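Local coordinates for uncharacterized protein (Legionella pneumophila subsp. pneumophila, PDB 4WRP) that is of unknown function but is probably a Legionella effector, represented here by its all-alpha C-terminal domain of the DUF5617 family, at residues 11-16 / 60-65. Sequence-based numbering, arbitrary orientation. Where two conformers were deposited one is given.
Sequences ELWRNA and RRIFTF
Leu12 and Ile62 carry the apolar seam between helix 6-21 and the loop ahead of helix 68-83, each reaching an aromatic ring of the other segment. The leucine sends CD1 obliquely to the Phe65 ring, 3.8 Å from CE2, the two side chains crossing at about a right angle. With CG beside the backbone N and anti to the carbonyl carbon (chi1 -62°), Phe65 turns its ring back over its own turn, where Arg61 O stands 3.8 Å above the centre of one face. Two donors from Thr64 grip this oxygen: Arg61 O accepts from Thr64 N and, in the carbonyl plane, from Thr64 OG1 at 2.9 Å. CD1 of Ile62 lies anti to CA (chi2 -177°), extending the branch toward the helix, and this methyl approaches Trp13 CD1 at 4.2 Å, again obliquely. Trp13 is buried, stacked with Trp56 and Phe17 and meeting Tyr48 edge-to-face, while Tyr9 touches both Ile62 and Phe65. The contact lays the loop between helices 34-49 and 68-83 against helix 6-21, over the aromatic cluster of an all-alpha domain.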
loop_
_atom_site.group_PDB
_atom_site.type_symbol
_atom_site.label_atom_id
_atom_site.label_comp_id
_atom_site.label_asym_id
_atom_site.label_seq_id
_atom_site.Cartn_x
_atom_site.Cartn_y
_atom_site.Cartn_z
ATOM N N GLU A 11 -6.499 1.648 4.929
ATOM C CA GLU A 11 -7.150 2.964 5.041
ATOM C C GLU A 11 -6.318 3.944 5.903
ATOM O O GLU A 11 -6.120 5.100 5.544
ATOM C CB GLU A 11 -8.546 2.821 5.618
ATOM C CG GLU A 11 -9.224 4.160 5.653
ATOM C CD GLU A 11 -8.976 4.947 4.362
ATOM O OE1 GLU A 11 -8.481 6.102 4.456
ATOM O OE2 GLU A 11 -9.221 4.378 3.250
ATOM N N LEU A 12 -5.798 3.469 7.031
ATOM C CA LEU A 12 -4.918 4.305 7.865
ATOM C C LEU A 12 -3.702 4.702 7.065
ATOM O O LEU A 12 -3.274 5.871 7.084
ATOM C CB LEU A 12 -4.423 3.570 9.124
ATOM C CG LEU A 12 -5.377 3.179 10.227
ATOM C CD1 LEU A 12 -4.502 2.710 11.385
ATOM C CD2 LEU A 12 -6.326 4.334 10.636
ATOM N N TRP A 13 -3.130 3.734 6.341
ATOM C CA TRP A 13 -1.956 4.005 5.540
ATOM C C TRP A 13 -2.233 5.066 4.467
ATOM O O TRP A 13 -1.384 5.943 4.190
ATOM C CB TRP A 13 -1.428 2.735 4.904
ATOM C CG TRP A 13 -0.203 2.939 4.122
ATOM C CD1 TRP A 13 1.092 2.739 4.538
ATOM C CD2 TRP A 13 -0.120 3.338 2.738
ATOM N NE1 TRP A 13 1.954 3.020 3.515
ATOM C CE2 TRP A 13 1.241 3.392 2.404
ATOM C CE3 TRP A 13 -1.072 3.660 1.760
ATOM C CZ2 TRP A 13 1.679 3.766 1.150
ATOM C CZ3 TRP A 13 -0.626 4.036 0.509
ATOM C CH2 TRP A 13 0.723 4.081 0.213
ATOM N N ARG A 14 -3.410 4.987 3.853
ATOM C CA ARG A 14 -3.781 5.926 2.811
ATOM C C ARG A 14 -3.831 7.368 3.345
ATOM O O ARG A 14 -3.385 8.296 2.677
ATOM C CB ARG A 14 -5.140 5.548 2.222
ATOM C CG ARG A 14 -5.103 4.547 1.073
ATOM C CD ARG A 14 -6.318 4.734 0.162
ATOM N NE ARG A 14 -7.443 5.161 0.952
ATOM C CZ ARG A 14 -8.404 5.998 0.556
ATOM N NH1 ARG A 14 -8.443 6.493 -0.676
ATOM N NH2 ARG A 14 -9.347 6.316 1.421
ATOM N N ASN A 15 -4.405 7.540 4.530
ATOM C CA ASN A 15 -4.519 8.839 5.157
ATOM C C ASN A 15 -3.159 9.414 5.481
ATOM O O ASN A 15 -2.918 10.598 5.224
ATOM C CB ASN A 15 -5.418 8.756 6.384
ATOM C CG ASN A 15 -6.789 8.184 6.052
ATOM O OD1 ASN A 15 -7.383 7.421 6.840
ATOM N ND2 ASN A 15 -7.288 8.506 4.854
ATOM N N ALA A 16 -2.238 8.556 5.925
ATOM C CA ALA A 16 -0.851 8.957 6.174
ATOM C C ALA A 16 -0.192 9.389 4.859
ATOM O O ALA A 16 0.487 10.401 4.767
ATOM C CB ALA A 16 -0.049 7.810 6.834
ATOM N N ARG A 60 4.862 6.531 13.041
ATOM C CA ARG A 60 5.728 5.403 13.417
ATOM C C ARG A 60 4.936 4.252 14.016
ATOM O O ARG A 60 5.344 3.103 13.938
ATOM C CB ARG A 60 6.841 5.870 14.390
ATOM C CG ARG A 60 6.344 6.622 15.637
ATOM C CD ARG A 60 7.350 7.667 16.183
ATOM N NE ARG A 60 6.914 8.357 17.422
ATOM C CZ ARG A 60 6.048 9.383 17.507
ATOM N NH1 ARG A 60 5.457 9.887 16.435
ATOM N NH2 ARG A 60 5.761 9.919 18.694
ATOM N N ARG A 61 3.784 4.590 14.587
ATOM C CA ARG A 61 2.858 3.638 15.170
ATOM C C ARG A 61 2.387 2.551 14.179
ATOM O O ARG A 61 2.217 1.391 14.559
ATOM C CB ARG A 61 1.638 4.397 15.717
ATOM C CG ARG A 61 0.687 3.513 16.492
ATOM C CD ARG A 61 -0.195 4.285 17.459
ATOM N NE ARG A 61 -1.382 3.505 17.831
ATOM C CZ ARG A 61 -2.300 3.893 18.712
ATOM N NH1 ARG A 61 -3.341 3.111 18.956
ATOM N NH2 ARG A 61 -2.187 5.059 19.351
ATOM N N ILE A 62 2.201 2.905 12.914
ATOM C CA ILE A 62 1.716 1.904 11.961
ATOM C C ILE A 62 2.689 0.761 11.709
ATOM O O ILE A 62 2.256 -0.319 11.345
ATOM C CB ILE A 62 1.233 2.517 10.631
ATOM C CG1 ILE A 62 2.395 3.085 9.817
ATOM C CG2 ILE A 62 0.166 3.561 10.923
ATOM C CD1 ILE A 62 1.935 3.750 8.531
ATOM N N PHE A 63 3.981 0.964 11.952
ATOM C CA PHE A 63 4.971 -0.082 11.678
ATOM C C PHE A 63 4.910 -1.210 12.704
ATOM O O PHE A 63 5.459 -2.281 12.476
ATOM C CB PHE A 63 6.415 0.491 11.580
ATOM C CG PHE A 63 6.589 1.424 10.421
ATOM C CD1 PHE A 63 6.244 2.760 10.538
ATOM C CD2 PHE A 63 7.014 0.955 9.199
ATOM C CE1 PHE A 63 6.346 3.627 9.426
ATOM C CE2 PHE A 63 7.092 1.786 8.094
ATOM C CZ PHE A 63 6.783 3.131 8.212
ATOM N N THR A 64 4.271 -0.970 13.837
ATOM C CA THR A 64 4.119 -2.013 14.849
ATOM C C THR A 64 2.869 -2.873 14.584
ATOM O O THR A 64 2.789 -3.966 15.088
ATOM C CB THR A 64 4.011 -1.424 16.282
ATOM O OG1 THR A 64 2.748 -0.725 16.424
ATOM C CG2 THR A 64 5.179 -0.479 16.585
ATOM N N PHE A 65 1.912 -2.399 13.788
ATOM C CA PHE A 65 0.708 -3.168 13.559
ATOM C C PHE A 65 1.005 -4.491 12.814
ATOM O O PHE A 65 1.962 -4.611 12.012
ATOM C CB PHE A 65 -0.377 -2.359 12.834
ATOM C CG PHE A 65 -0.869 -1.141 13.586
ATOM C CD1 PHE A 65 -0.849 -1.068 14.986
ATOM C CD2 PHE A 65 -1.392 -0.074 12.884
ATOM C CE1 PHE A 65 -1.344 0.052 15.654
ATOM C CE2 PHE A 65 -1.888 1.040 13.551
ATOM C CZ PHE A 65 -1.875 1.104 14.935
#